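Local coordinates for SusD homolog (PDB 3EHM), which probably binds host mucin O-glycans for a human gut Bacteroides, as a lipoprotein of the SusD family with tetratricopeptide-repeat helices, at residues S324-F327 with A328-K332; E266-E269 with T270-G273; A452-E455 with Y456-T459; F29-M32 with Q33-I37; N415-K419 with W420-T424. All blocks are in the same frame, centred on the assembly; numbering follows the deposited sequence.

Interaction 1: residues S324-F327 with A328-K332; sequences SAKF and ASRPK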
loop_
_atom_site.group_PDB
_atom_site.type_symbol
_atom_site.label_atom_id
_atom_site.label_comp_id
_atom_site.label_asym_id
_atom_site.label_seq_id
_atom_site.Cartn_x
_atom_site.Cartn_y
_atom_site.Cartn_z
ATOM N N SER A 324 -6.919 26.319 10.757
ATOM C CA SER A 324 -6.345 25.623 9.606
ATOM C C SER A 324 -6.186 24.116 9.743
ATOM O O SER A 324 -6.366 23.550 10.818
ATOM C CB SER A 324 -4.976 26.213 9.285
ATOM O OG SER A 324 -4.028 25.770 10.239
ATOM N N ALA A 325 -5.813 23.479 8.636
ATOM C CA ALA A 325 -5.613 22.038 8.615
ATOM C C ALA A 325 -4.417 21.652 9.478
ATOM O O ALA A 325 -4.195 20.472 9.740
ATOM C CB ALA A 325 -5.416 21.551 7.178
ATOM N N LYS A 326 -3.641 22.638 9.919
ATOM C CA LYS A 326 -2.502 22.329 10.771
ATOM C C LYS A 326 -3.036 21.634 12.013
ATOM O O LYS A 326 -2.371 20.776 12.592
ATOM C CB LYS A 326 -1.736 23.595 11.179
ATOM C CG LYS A 326 -0.652 23.320 12.226
ATOM C CD LYS A 326 0.228 24.528 12.516
ATOM C CE LYS A 326 1.239 24.204 13.619
ATOM N NZ LYS A 326 2.188 25.327 13.872
ATOM N N PHE A 327 -4.251 21.996 12.409
ATOM C CA PHE A 327 -4.859 21.402 13.588
ATOM C C PHE A 327 -5.992 20.425 13.313
ATOM O O PHE A 327 -6.833 20.172 14.179
ATOM C CB PHE A 327 -5.311 22.509 14.537
ATOM C CG PHE A 327 -4.193 23.418 14.941
ATOM C CD1 PHE A 327 -3.961 24.604 14.255
ATOM C CD2 PHE A 327 -3.318 23.048 15.959
ATOM C CE1 PHE A 327 -2.868 25.409 14.574
ATOM C CE2 PHE A 327 -2.225 23.844 16.282
ATOM C CZ PHE A 327 -2.001 25.027 15.586
ATOM N N ALA A 328 -6.016 19.878 12.102
ATOM C CA ALA A 328 -7.018 18.885 11.746
ATOM C C ALA A 328 -6.533 17.608 12.424
ATOM O O ALA A 328 -5.423 17.578 12.961
ATOM C CB ALA A 328 -7.060 18.694 10.233
ATOM N N SER A 329 -7.351 16.562 12.415
ATOM C CA SER A 329 -6.944 15.301 13.032
ATOM C C SER A 329 -5.633 14.837 12.398
ATOM O O SER A 329 -5.423 15.005 11.196
ATOM C CB SER A 329 -8.029 14.238 12.832
ATOM O OG SER A 329 -9.191 14.561 13.577
ATOM N N ARG A 330 -4.757 14.260 13.212
ATOM C CA ARG A 330 -3.462 13.783 12.736
ATOM C C ARG A 330 -3.307 12.293 12.968
ATOM O O ARG A 330 -3.903 11.737 13.882
ATOM C CB ARG A 330 -2.319 14.463 13.494
ATOM C CG ARG A 330 -2.405 15.961 13.588
ATOM C CD ARG A 330 -1.184 16.503 14.318
ATOM N NE ARG A 330 -1.275 17.946 14.512
ATOM C CZ ARG A 330 -0.263 18.714 14.899
ATOM N NH1 ARG A 330 0.925 18.174 15.132
ATOM N NH2 ARG A 330 -0.443 20.019 15.054
ATOM N N PRO A 331 -2.494 11.626 12.137
ATOM C CA PRO A 331 -2.297 10.190 12.333
ATOM C C PRO A 331 -1.567 10.033 13.667
ATOM O O PRO A 331 -0.672 10.825 13.977
ATOM C CB PRO A 331 -1.400 9.801 11.158
ATOM C CG PRO A 331 -1.778 10.786 10.098
ATOM C CD PRO A 331 -1.879 12.074 10.877
ATOM N N LYS A 332 -1.962 9.051 14.469
ATOM C CA LYS A 332 -1.281 8.816 15.733
ATOM C C LYS A 332 -0.019 8.033 15.413
ATOM O O LYS A 332 -0.073 7.003 14.732
ATOM C CB LYS A 332 -2.155 8.004 16.691
ATOM C CG LYS A 332 -3.210 8.819 17.405
ATOM C CD LYS A 332 -3.885 8.005 18.505
ATOM C CE LYS A 332 -4.848 8.871 19.306
ATOM N NZ LYS A 332 -5.597 8.077 20.315
#
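The backbone curls through a short 3-10 segment of two overlapping turns, Phe-327 N on Ser-324 O and Ala-328 N on Ala-325 O, the latter a nearly straight 3.0 Å bond (N-H...O 167°), and then runs on as an extended loop. An ST turn opens it: Ser-324 OG accepts from Lys-326 N at 3.2 Å, while the same hydroxyl is also bonded to Thr-321 O. The methyls of Ala-325 and Ala-328 come within 4.5 Å, CB to CB. Arg-330, extended from CG to NE, reaches back to the turn with its guanidinium. Arg-330 NH2 meets Lys-326 O in a weak, bent bond of 3.2 Å. Arg-330 NH1 has a further, weak partner in Asn-265 OD1. The turn belongs to the long loop between strands 304-306 and 339-342. The ring of Phe-327 leans against its own neighbour in sequence: with CG anti to the carbonyl carbon (chi1 -57°), one face lies 3.8 Å from Lys-326 CG, which sits toward the rim.

Interaction 2: residues E266-E269 with T270-G273; sequences EYNE and TRMG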
loop_
_atom_site.group_PDB
_atom_site.type_symbol
_atom_site.label_atom_id
_atom_site.label_comp_id
_atom_site.label_asym_id
_atom_site.label_seq_id
_atom_site.Cartn_x
_atom_site.Cartn_y
_atom_site.Cartn_z
ATOM N N GLU A 266 6.734 17.705 11.779
ATOM C CA GLU A 266 7.711 18.706 11.373
ATOM C C GLU A 266 7.183 19.676 10.325
ATOM O O GLU A 266 7.232 20.892 10.514
ATOM C CB GLU A 266 8.976 18.028 10.844
ATOM C CG GLU A 266 9.740 17.210 11.881
ATOM C CD GLU A 266 10.117 18.018 13.116
ATOM O OE1 GLU A 266 10.529 19.191 12.966
ATOM O OE2 GLU A 266 10.012 17.474 14.236
ATOM N N TYR A 267 6.676 19.138 9.222
ATOM C CA TYR A 267 6.162 19.969 8.141
ATOM C C TYR A 267 4.688 20.342 8.309
ATOM O O TYR A 267 4.204 21.280 7.666
ATOM C CB TYR A 267 6.346 19.256 6.796
ATOM C CG TYR A 267 7.755 18.769 6.516
ATOM C CD1 TYR A 267 8.869 19.531 6.872
ATOM C CD2 TYR A 267 7.972 17.562 5.848
ATOM C CE1 TYR A 267 10.166 19.100 6.569
ATOM C CE2 TYR A 267 9.261 17.126 5.538
ATOM C CZ TYR A 267 10.352 17.899 5.901
ATOM O OH TYR A 267 11.625 17.479 5.573
ATOM N N ASN A 268 3.979 19.602 9.162
ATOM C CA ASN A 268 2.562 19.848 9.404
ATOM C C ASN A 268 1.781 19.736 8.102
ATOM O O ASN A 268 0.888 20.544 7.827
ATOM C CB ASN A 268 2.366 21.241 10.006
ATOM C CG ASN A 268 2.867 21.326 11.425
ATOM O OD1 ASN A 268 3.710 22.164 11.754
ATOM N ND2 ASN A 268 2.355 20.452 12.280
ATOM N N GLU A 269 2.116 18.721 7.311
ATOM C CA GLU A 269 1.475 18.517 6.021
ATOM C C GLU A 269 0.580 17.283 5.931
ATOM O O GLU A 269 -0.363 17.264 5.149
ATOM C CB GLU A 269 2.545 18.482 4.917
ATOM C CG GLU A 269 3.379 19.771 4.855
ATOM C CD GLU A 269 4.497 19.736 3.821
ATOM O OE1 GLU A 269 5.171 18.692 3.693
ATOM O OE2 GLU A 269 4.712 20.766 3.147
ATOM N N THR A 270 0.855 16.255 6.724
ATOM C CA THR A 270 0.029 15.054 6.668
ATOM C C THR A 270 -1.009 14.987 7.781
ATOM O O THR A 270 -0.676 15.024 8.962
ATOM C CB THR A 270 0.896 13.784 6.691
ATOM O OG1 THR A 270 1.682 13.736 5.495
ATOM C CG2 THR A 270 0.019 12.534 6.760
ATOM N N ARG A 271 -2.272 14.875 7.380
ATOM C CA ARG A 271 -3.391 14.822 8.313
ATOM C C ARG A 271 -4.353 13.694 7.928
ATOM O O ARG A 271 -4.149 13.017 6.919
ATOM C CB ARG A 271 -4.115 16.171 8.299
ATOM C CG ARG A 271 -3.239 17.356 8.741
ATOM C CD ARG A 271 -2.979 17.290 10.240
ATOM N NE ARG A 271 -2.192 18.408 10.765
ATOM C CZ ARG A 271 -0.879 18.371 10.978
ATOM N NH1 ARG A 271 -0.184 17.272 10.705
ATOM N NH2 ARG A 271 -0.259 19.422 11.503
HETATM N N MSE A 272 -5.395 13.494 8.734
HETATM C CA MSE A 272 -6.385 12.443 8.477
HETATM C C MSE A 272 -7.170 12.708 7.190
HETATM O O MSE A 272 -7.670 13.812 6.976
HETATM C CB MSE A 272 -7.359 12.337 9.658
HETATM C CG MSE A 272 -8.417 11.246 9.508
HETATM SE SE MSE A 272 -9.668 11.229 10.997
HETATM C CE MSE A 272 -10.503 12.948 10.696
ATOM N N GLY A 273 -7.274 11.685 6.348
ATOM C CA GLY A 273 -7.987 11.811 5.085
ATOM C C GLY A 273 -9.497 11.712 5.204
ATOM O O GLY A 273 -10.016 11.047 6.098
#
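Arg-271 folds back beside Asn-268, and the two side chains run the same way, with Arg-271 NH2 3.5 Å from Asn-268 CB. The bend that allows this is at the second torsion of the arginine (chi2 -72°), which turns the chain back along the start of strand 270-272 and lays one guanidinium face over the backbone of Asn-268, Arg-271 CZ 4.1 Å from Asn-268 CA. Asn-268 itself has a positive phi as the chain leaves helix 261-266. Arg-271 NH1 bonds Thr-270 O at 2.9 Å; the acceptor lies in the guanidinium plane, but the nitrogen stands above the carbonyl plane, off the lone pairs. Thr-270 points OG1 at the hydroxyl of Ser-263. Glu-269 stretches out beyond CG (chi2 177°) to touch Asn-71 and Trp-73. Beyond the two segments Arg-271 NH1 is bonded to Val-264 O, NH2 to Lys-326 O and, weakly, NE to Ala-325 O. A buried guanidinium is thus surrounded by main-chain oxygens, and their partial negative charges probably help it carry a positive charge despite the nearby Arg-330, while it ties three separate pieces of chain together.

Interaction 3: residues A452-E455 with Y456-T459; sequences AWTE and YRRT
The guanidinium of Arg-457 lies flat on the indole of Trp-453, one helical turn back, with CZ 3.7 Å from the centroid of the six-membered ring and the planes only 17° apart. It is a cation-pi stack, extended by a CH-pi contact from Arg-457 CD to the five-membered ring. The bend at chi3 (-74°) drops the group onto the ring and also lets Arg-457 NE bond Trp-453 O at 3.1 Å. That oxygen takes Arg-457 N as well, the two donors arriving from opposite faces of the carbonyl plane. A second pair lies side by side: Arg-458 grips Glu-455 side-on, NH2 on OE1 at 2.6 Å and NE on OE2 at 2.9 Å, both on the syn side. Thr-459 CG2 covers one face of this guanidinium, and its OG1 joins its own N in holding Glu-455 O. In the next shell, Lys-441 and Arg-214 each pair with one oxygen of Glu-455, and Glu-353 takes Arg-458 NH2, making a buried charge network. Pro-486 O receives Trp-453 NE1, and the carbonyls of Asp-138 and Glu-487 fix Arg-457 NH1. Helix 449-459 is thereby wedged between helices: 429-445 packs along Ala-452, Glu-455 and Thr-459, 197-215 meets Thr-454 and Arg-458, and 116-140 lies against Trp-453 and Thr-454.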
loop_
_atom_site.group_PDB
_atom_site.type_symbol
_atom_site.label_atom_id
_atom_site.label_comp_id
_atom_site.label_asym_id
_atom_site.label_seq_id
_atom_site.Cartn_x
_atom_site.Cartn_y
_atom_site.Cartn_z
ATOM N N ALA A 452 -3.284 -0.235 -0.672
ATOM C CA ALA A 452 -4.674 0.199 -0.727
ATOM C C ALA A 452 -4.972 0.879 -2.062
ATOM O O ALA A 452 -6.046 0.704 -2.636
ATOM C CB ALA A 452 -4.964 1.148 0.421
ATOM N N TRP A 453 -4.013 1.662 -2.546
ATOM C CA TRP A 453 -4.160 2.364 -3.812
ATOM C C TRP A 453 -4.192 1.355 -4.962
ATOM O O TRP A 453 -4.962 1.502 -5.908
ATOM C CB TRP A 453 -3.003 3.351 -3.990
ATOM C CG TRP A 453 -3.027 4.096 -5.279
ATOM C CD1 TRP A 453 -4.129 4.549 -5.949
ATOM C CD2 TRP A 453 -1.892 4.533 -6.030
ATOM N NE1 TRP A 453 -3.749 5.244 -7.072
ATOM C CE2 TRP A 453 -2.380 5.250 -7.147
ATOM C CE3 TRP A 453 -0.507 4.392 -5.868
ATOM C CZ2 TRP A 453 -1.533 5.824 -8.098
ATOM C CZ3 TRP A 453 0.338 4.967 -6.818
ATOM C CH2 TRP A 453 -0.182 5.674 -7.917
ATOM N N THR A 454 -3.358 0.326 -4.867
ATOM C CA THR A 454 -3.318 -0.721 -5.884
ATOM C C THR A 454 -4.643 -1.487 -5.895
ATOM O O THR A 454 -5.217 -1.742 -6.957
ATOM C CB THR A 454 -2.168 -1.716 -5.609
ATOM O OG1 THR A 454 -0.916 -1.029 -5.706
ATOM C CG2 THR A 454 -2.189 -2.862 -6.609
ATOM N N GLU A 455 -5.131 -1.847 -4.713
ATOM C CA GLU A 455 -6.380 -2.590 -4.625
ATOM C C GLU A 455 -7.578 -1.791 -5.111
ATOM O O GLU A 455 -8.509 -2.359 -5.682
ATOM C CB GLU A 455 -6.602 -3.093 -3.197
ATOM C CG GLU A 455 -5.725 -4.288 -2.872
ATOM C CD GLU A 455 -6.046 -5.489 -3.751
ATOM O OE1 GLU A 455 -6.995 -6.232 -3.423
ATOM O OE2 GLU A 455 -5.363 -5.681 -4.781
ATOM N N TYR A 456 -7.567 -0.480 -4.891
ATOM C CA TYR A 456 -8.665 0.357 -5.365
ATOM C C TYR A 456 -8.661 0.376 -6.894
ATOM O O TYR A 456 -9.698 0.201 -7.534
ATOM C CB TYR A 456 -8.528 1.794 -4.861
ATOM C CG TYR A 456 -9.487 2.738 -5.556
ATOM C CD1 TYR A 456 -10.840 2.767 -5.213
ATOM C CD2 TYR A 456 -9.054 3.551 -6.609
ATOM C CE1 TYR A 456 -11.742 3.579 -5.902
ATOM C CE2 TYR A 456 -9.947 4.366 -7.306
ATOM C CZ TYR A 456 -11.289 4.373 -6.947
ATOM O OH TYR A 456 -12.177 5.168 -7.632
ATOM N N ARG A 457 -7.490 0.603 -7.474
ATOM C CA ARG A 457 -7.358 0.642 -8.927
ATOM C C ARG A 457 -7.746 -0.685 -9.572
ATOM O O ARG A 457 -8.326 -0.711 -10.659
ATOM C CB ARG A 457 -5.924 1.006 -9.315
ATOM C CG ARG A 457 -5.557 2.465 -9.065
ATOM C CD ARG A 457 -4.087 2.708 -9.371
ATOM N NE ARG A 457 -3.218 2.138 -8.345
ATOM C CZ ARG A 457 -1.923 1.896 -8.517
ATOM N NH1 ARG A 457 -1.343 2.166 -9.680
ATOM N NH2 ARG A 457 -1.201 1.394 -7.525
ATOM N N ARG A 458 -7.434 -1.790 -8.902
ATOM C CA ARG A 458 -7.761 -3.109 -9.438
ATOM C C ARG A 458 -9.254 -3.424 -9.388
ATOM O O ARG A 458 -9.823 -3.905 -10.371
ATOM C CB ARG A 458 -7.003 -4.206 -8.676
ATOM C CG ARG A 458 -7.397 -5.632 -9.082
ATOM C CD ARG A 458 -6.627 -6.690 -8.288
ATOM N NE ARG A 458 -7.053 -6.807 -6.890
ATOM C CZ ARG A 458 -8.044 -7.585 -6.468
ATOM N NH1 ARG A 458 -8.724 -8.329 -7.334
ATOM N NH2 ARG A 458 -8.352 -7.630 -5.174
ATOM N N THR A 459 -9.882 -3.129 -8.251
ATOM C CA THR A 459 -11.296 -3.439 -8.033
ATOM C C THR A 459 -12.309 -2.306 -8.132
ATOM O O THR A 459 -13.475 -2.540 -8.460
ATOM C CB THR A 459 -11.493 -4.068 -6.648
ATOM O OG1 THR A 459 -11.322 -3.061 -5.642
ATOM C CG2 THR A 459 -10.474 -5.177 -6.417
#

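Interaction 4: residues F29-M32 with Q33-I37; sequences FMNM and QQRVI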
loop_
_atom_site.group_PDB
_atom_site.type_symbol
_atom_site.label_atom_id
_atom_site.label_comp_id
_atom_site.label_asym_id
_atom_site.label_seq_id
_atom_site.Cartn_x
_atom_site.Cartn_y
_atom_site.Cartn_z
ATOM N N PHE A 29 21.872 -5.945 3.712
ATOM C CA PHE A 29 20.542 -6.470 3.998
ATOM C C PHE A 29 19.710 -5.500 4.838
ATOM O O PHE A 29 18.506 -5.355 4.618
ATOM C CB PHE A 29 20.654 -7.825 4.708
ATOM C CG PHE A 29 19.331 -8.486 4.970
ATOM C CD1 PHE A 29 18.380 -8.598 3.958
ATOM C CD2 PHE A 29 19.035 -9.001 6.228
ATOM C CE1 PHE A 29 17.154 -9.214 4.196
ATOM C CE2 PHE A 29 17.813 -9.620 6.477
ATOM C CZ PHE A 29 16.870 -9.725 5.458
HETATM N N MSE A 30 20.339 -4.830 5.796
HETATM C CA MSE A 30 19.594 -3.888 6.620
HETATM C C MSE A 30 19.192 -2.663 5.804
HETATM O O MSE A 30 18.132 -2.081 6.031
HETATM C CB MSE A 30 20.406 -3.486 7.856
HETATM C CG MSE A 30 20.564 -4.623 8.855
HETATM SE SE MSE A 30 21.027 -4.026 10.637
HETATM C CE MSE A 30 22.824 -3.423 10.253
ATOM N N ASN A 31 20.032 -2.285 4.844
ATOM C CA ASN A 31 19.733 -1.149 3.979
ATOM C C ASN A 31 18.494 -1.522 3.173
ATOM O O ASN A 31 17.565 -0.724 3.039
ATOM C CB ASN A 31 20.909 -0.866 3.033
ATOM C CG ASN A 31 20.652 0.316 2.101
ATOM O OD1 ASN A 31 21.463 0.615 1.222
ATOM N ND2 ASN A 31 19.529 0.993 2.294
HETATM N N MSE A 32 18.480 -2.746 2.652
HETATM C CA MSE A 32 17.345 -3.229 1.866
HETATM C C MSE A 32 16.037 -3.141 2.639
HETATM O O MSE A 32 15.033 -2.644 2.128
HETATM C CB MSE A 32 17.553 -4.690 1.438
HETATM C CG MSE A 32 18.530 -4.895 0.294
HETATM SE SE MSE A 32 18.468 -6.742 -0.324
HETATM C CE MSE A 32 16.714 -6.708 -1.147
ATOM N N GLN A 33 16.051 -3.641 3.870
ATOM C CA GLN A 33 14.859 -3.639 4.704
ATOM C C GLN A 33 14.304 -2.244 4.963
ATOM O O GLN A 33 13.089 -2.049 5.007
ATOM C CB GLN A 33 15.158 -4.336 6.031
ATOM C CG GLN A 33 15.554 -5.789 5.853
ATOM C CD GLN A 33 16.025 -6.421 7.140
ATOM O OE1 GLN A 33 15.222 -6.803 7.989
ATOM N NE2 GLN A 33 17.339 -6.524 7.297
ATOM N N GLN A 34 15.191 -1.274 5.135
ATOM C CA GLN A 34 14.757 0.093 5.387
ATOM C C GLN A 34 14.248 0.769 4.120
ATOM O O GLN A 34 13.654 1.841 4.188
ATOM C CB GLN A 34 15.910 0.910 5.960
ATOM C CG GLN A 34 16.446 0.371 7.266
ATOM C CD GLN A 34 17.707 1.080 7.687
ATOM O OE1 GLN A 34 17.677 2.252 8.057
ATOM N NE2 GLN A 34 18.832 0.375 7.621
ATOM N N ARG A 35 14.484 0.143 2.969
ATOM C CA ARG A 35 14.067 0.702 1.683
ATOM C C ARG A 35 12.713 0.232 1.154
ATOM O O ARG A 35 12.088 0.928 0.352
ATOM C CB ARG A 35 15.125 0.403 0.616
ATOM C CG ARG A 35 16.470 1.055 0.863
ATOM C CD ARG A 35 16.378 2.563 0.775
ATOM N NE ARG A 35 17.692 3.175 0.930
ATOM C CZ ARG A 35 17.945 4.462 0.725
ATOM N NH1 ARG A 35 16.968 5.279 0.354
ATOM N NH2 ARG A 35 19.177 4.929 0.889
ATOM N N VAL A 36 12.270 -0.952 1.569
ATOM C CA VAL A 36 10.986 -1.481 1.100
ATOM C C VAL A 36 9.929 -0.383 1.203
ATOM O O VAL A 36 9.224 -0.087 0.238
ATOM C CB VAL A 36 10.571 -2.708 1.924
ATOM C CG1 VAL A 36 9.210 -3.219 1.461
ATOM C CG2 VAL A 36 11.631 -3.794 1.774
ATOM N N ILE A 37 9.828 0.198 2.392
ATOM C CA ILE A 37 8.941 1.316 2.673
ATOM C C ILE A 37 9.909 2.222 3.429
ATOM O O ILE A 37 10.342 1.885 4.530
ATOM C CB ILE A 37 7.765 0.921 3.583
ATOM C CG1 ILE A 37 6.894 -0.133 2.890
ATOM C CG2 ILE A 37 6.924 2.153 3.892
ATOM C CD1 ILE A 37 5.655 -0.523 3.678
#
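Phe-29 receives the amide of Gln-33 on one ring face, one turn further along helix 23-36. Its CG is anti to the backbone N (chi1 -177°), which swings the ring toward the C-terminal end so that Gln-33 NE2 sits 3.1 Å above its plane, near the rim, the two planes 26° apart. Gln-33 CG adds a CH-pi contact, 4.2 Å from the centroid. The same NE2 bonds Phe-29 O at 3.1 Å from above the carbonyl plane, while the helical Gln-33 N reaches that oxygen from the opposite face. Both ends of the amide are further used by the loop backbone, OE1 by Leu-191 N and NE2 by Tyr-189 O, so its rotation is fixed. Were the Phe-29 ring cut back to an alanine, the Gln-33 amide would be likely to lose the flat surface on which it rests, with a gap opened beneath it. Next comes Met-30, a selenomethionine: Met-30 O takes Gln-34 N and, from the opposite face, Gln-34 NE2 at 3.0 Å. Asn-31 lies across Arg-35, and the backbone O of Asn-31 lies 3.0 Å from Arg-35 CG. Met-32, also selenomethionine, is doubly used: Met-32 O accepts from both Arg-35 N at 3.0 Å and Val-36 N at 3.3 Å. Phe-29, Met-32 and Val-36 face helix 116-140, Asn-31, Met-32 and Arg-35 meet helix 85-110, and Val-36 and Ile-37 touch strand 339-342.

Interaction 5: residues N415-K419 with W420-T424; sequences NTSPK and WDDYT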
loop_
_atom_site.group_PDB
_atom_site.type_symbol
_atom_site.label_atom_id
_atom_site.label_comp_id
_atom_site.label_asym_id
_atom_site.label_seq_id
_atom_site.Cartn_x
_atom_site.Cartn_y
_atom_site.Cartn_z
ATOM N N ASN A 415 -23.244 3.198 -1.405
ATOM C CA ASN A 415 -22.189 2.520 -0.659
ATOM C C ASN A 415 -22.744 1.391 0.204
ATOM O O ASN A 415 -23.960 1.256 0.363
ATOM C CB ASN A 415 -21.416 3.540 0.188
ATOM C CG ASN A 415 -19.910 3.319 0.137
ATOM O OD1 ASN A 415 -19.128 4.273 0.069
ATOM N ND2 ASN A 415 -19.498 2.063 0.177
ATOM N N THR A 416 -21.852 0.581 0.765
ATOM C CA THR A 416 -22.261 -0.567 1.568
ATOM C C THR A 416 -21.914 -0.439 3.056
ATOM O O THR A 416 -21.188 0.469 3.466
ATOM C CB THR A 416 -21.611 -1.856 1.003
ATOM O OG1 THR A 416 -22.179 -3.008 1.632
ATOM C CG2 THR A 416 -20.101 -1.840 1.248
ATOM N N SER A 417 -22.436 -1.369 3.851
ATOM C CA SER A 417 -22.219 -1.400 5.296
ATOM C C SER A 417 -21.267 -2.533 5.692
ATOM O O SER A 417 -20.855 -3.330 4.849
ATOM C CB SER A 417 -23.551 -1.614 6.006
ATOM O OG SER A 417 -24.052 -2.904 5.705
ATOM N N PRO A 418 -20.913 -2.622 6.987
ATOM C CA PRO A 418 -20.010 -3.666 7.479
ATOM C C PRO A 418 -20.653 -5.051 7.547
ATOM O O PRO A 418 -19.990 -6.063 7.311
ATOM C CB PRO A 418 -19.628 -3.172 8.878
ATOM C CG PRO A 418 -19.856 -1.691 8.816
ATOM C CD PRO A 418 -21.139 -1.610 8.032
ATOM N N LYS A 419 -21.941 -5.096 7.874
ATOM C CA LYS A 419 -22.635 -6.376 8.007
ATOM C C LYS A 419 -22.676 -7.151 6.697
ATOM O O LYS A 419 -23.154 -6.658 5.678
ATOM C CB LYS A 419 -24.052 -6.160 8.546
ATOM C CG LYS A 419 -24.771 -7.449 8.902
ATOM C CD LYS A 419 -26.140 -7.167 9.503
ATOM C CE LYS A 419 -26.895 -8.458 9.775
ATOM N NZ LYS A 419 -28.272 -8.168 10.260
ATOM N N TRP A 420 -22.181 -8.381 6.738
ATOM C CA TRP A 420 -22.121 -9.222 5.550
ATOM C C TRP A 420 -23.442 -9.416 4.807
ATOM O O TRP A 420 -23.496 -9.273 3.587
ATOM C CB TRP A 420 -21.530 -10.586 5.917
ATOM C CG TRP A 420 -21.382 -11.500 4.742
ATOM C CD1 TRP A 420 -22.247 -12.484 4.351
ATOM C CD2 TRP A 420 -20.319 -11.495 3.786
ATOM N NE1 TRP A 420 -21.786 -13.092 3.210
ATOM C CE2 TRP A 420 -20.603 -12.506 2.842
ATOM C CE3 TRP A 420 -19.152 -10.734 3.634
ATOM C CZ2 TRP A 420 -19.760 -12.778 1.760
ATOM C CZ3 TRP A 420 -18.313 -11.004 2.558
ATOM C CH2 TRP A 420 -18.622 -12.020 1.635
ATOM N N ASP A 421 -24.503 -9.729 5.546
ATOM C CA ASP A 421 -25.817 -9.980 4.957
ATOM C C ASP A 421 -26.656 -8.744 4.622
ATOM O O ASP A 421 -27.802 -8.878 4.186
ATOM C CB ASP A 421 -26.628 -10.886 5.891
ATOM C CG ASP A 421 -25.871 -12.137 6.294
ATOM O OD1 ASP A 421 -25.385 -12.859 5.394
ATOM O OD2 ASP A 421 -25.764 -12.405 7.514
ATOM N N ASP A 422 -26.095 -7.554 4.814
ATOM C CA ASP A 422 -26.815 -6.305 4.546
ATOM C C ASP A 422 -26.434 -5.731 3.179
ATOM O O ASP A 422 -25.352 -5.166 3.023
ATOM C CB ASP A 422 -26.498 -5.299 5.657
ATOM C CG ASP A 422 -27.265 -4.001 5.516
ATOM O OD1 ASP A 422 -28.505 -4.047 5.386
ATOM O OD2 ASP A 422 -26.628 -2.929 5.550
ATOM N N TYR A 423 -27.328 -5.855 2.198
ATOM C CA TYR A 423 -27.040 -5.379 0.843
ATOM C C TYR A 423 -27.770 -4.128 0.368
ATOM O O TYR A 423 -28.986 -4.011 0.495
ATOM C CB TYR A 423 -27.284 -6.510 -0.159
ATOM C CG TYR A 423 -26.486 -7.738 0.167
ATOM C CD1 TYR A 423 -27.073 -8.826 0.805
ATOM C CD2 TYR A 423 -25.115 -7.778 -0.077
ATOM C CE1 TYR A 423 -26.310 -9.924 1.202
ATOM C CE2 TYR A 423 -24.347 -8.862 0.316
ATOM C CZ TYR A 423 -24.945 -9.929 0.956
ATOM O OH TYR A 423 -24.164 -10.984 1.378
ATOM N N THR A 424 -27.008 -3.201 -0.200
ATOM C CA THR A 424 -27.566 -1.961 -0.713
ATOM C C THR A 424 -28.313 -2.243 -2.009
ATOM O O THR A 424 -29.297 -1.582 -2.322
ATOM C CB THR A 424 -26.453 -0.928 -0.946
ATOM O OG1 THR A 424 -25.867 -0.598 0.317
ATOM C CG2 THR A 424 -27.002 0.337 -1.586
HETATM O O HOH W 1 -25.243 -2.165 2.593
#
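Ser-417 OG gives its proton to Asp-422 OD2, a short 2.6 Å bond that uses the anti lone pair of the carboxylate oxygen. The serine hydroxyl gets there from between its backbone N and carbonyl carbon (chi1 66°), and Asp-422 CG comes across anti to its own N. Lys-393 NZ makes a salt bridge to the same OD2. Without this carboxylate, as with a leucine here, Ser-417 OG and Lys-393 NZ would probably be left without their shared mate. Further along, Thr-424 OG1 donates to Asn-415 O at 2.7 Å and accepts from a water at 2.8 Å. That water also takes a weak bond from Ser-417 N; it lies 3.0 Å from Asp-422 O, though it may have more acceptors near it than protons to give. Lys-436 NZ, from helix 429-445, lies among Asp-422 O, Ser-417 O, Lys-419 O and Thr-416 OG1, sharing its three protons between them; the threonine hydroxyl is bonded to Glu-432 as well. At the far end Asp-422 N closes on Lys-419 O at 3.2 Å. That bond closes a type I beta turn from Lys-419 to Asp-422, joining two arms, 148° apart in direction, in the loop between helices 384-388 and 429-445.

Along the chain the order is interaction 4, 2, 1, 5, 3. Only interactions 1 and 2 touch, their centres 6 Å apart: Ser-329 O meets Met-272 N at 2.9 Å, so the loop 324-332 is pinned alongside strand 270-272. Interaction 3 lies nearest the middle of the molecule, its centre 20 to 26 Å from each of the other four. Interactions 4 and 5 are on opposite sides, centres about 40 Å apart. Helix 116-140 borders both interactions 3 and 4, and helix 429-445 both 3 and 5, so the helical scaffold, consistent with tetratricopeptide repeats, connects the buried core to an early helix and an outlying loop.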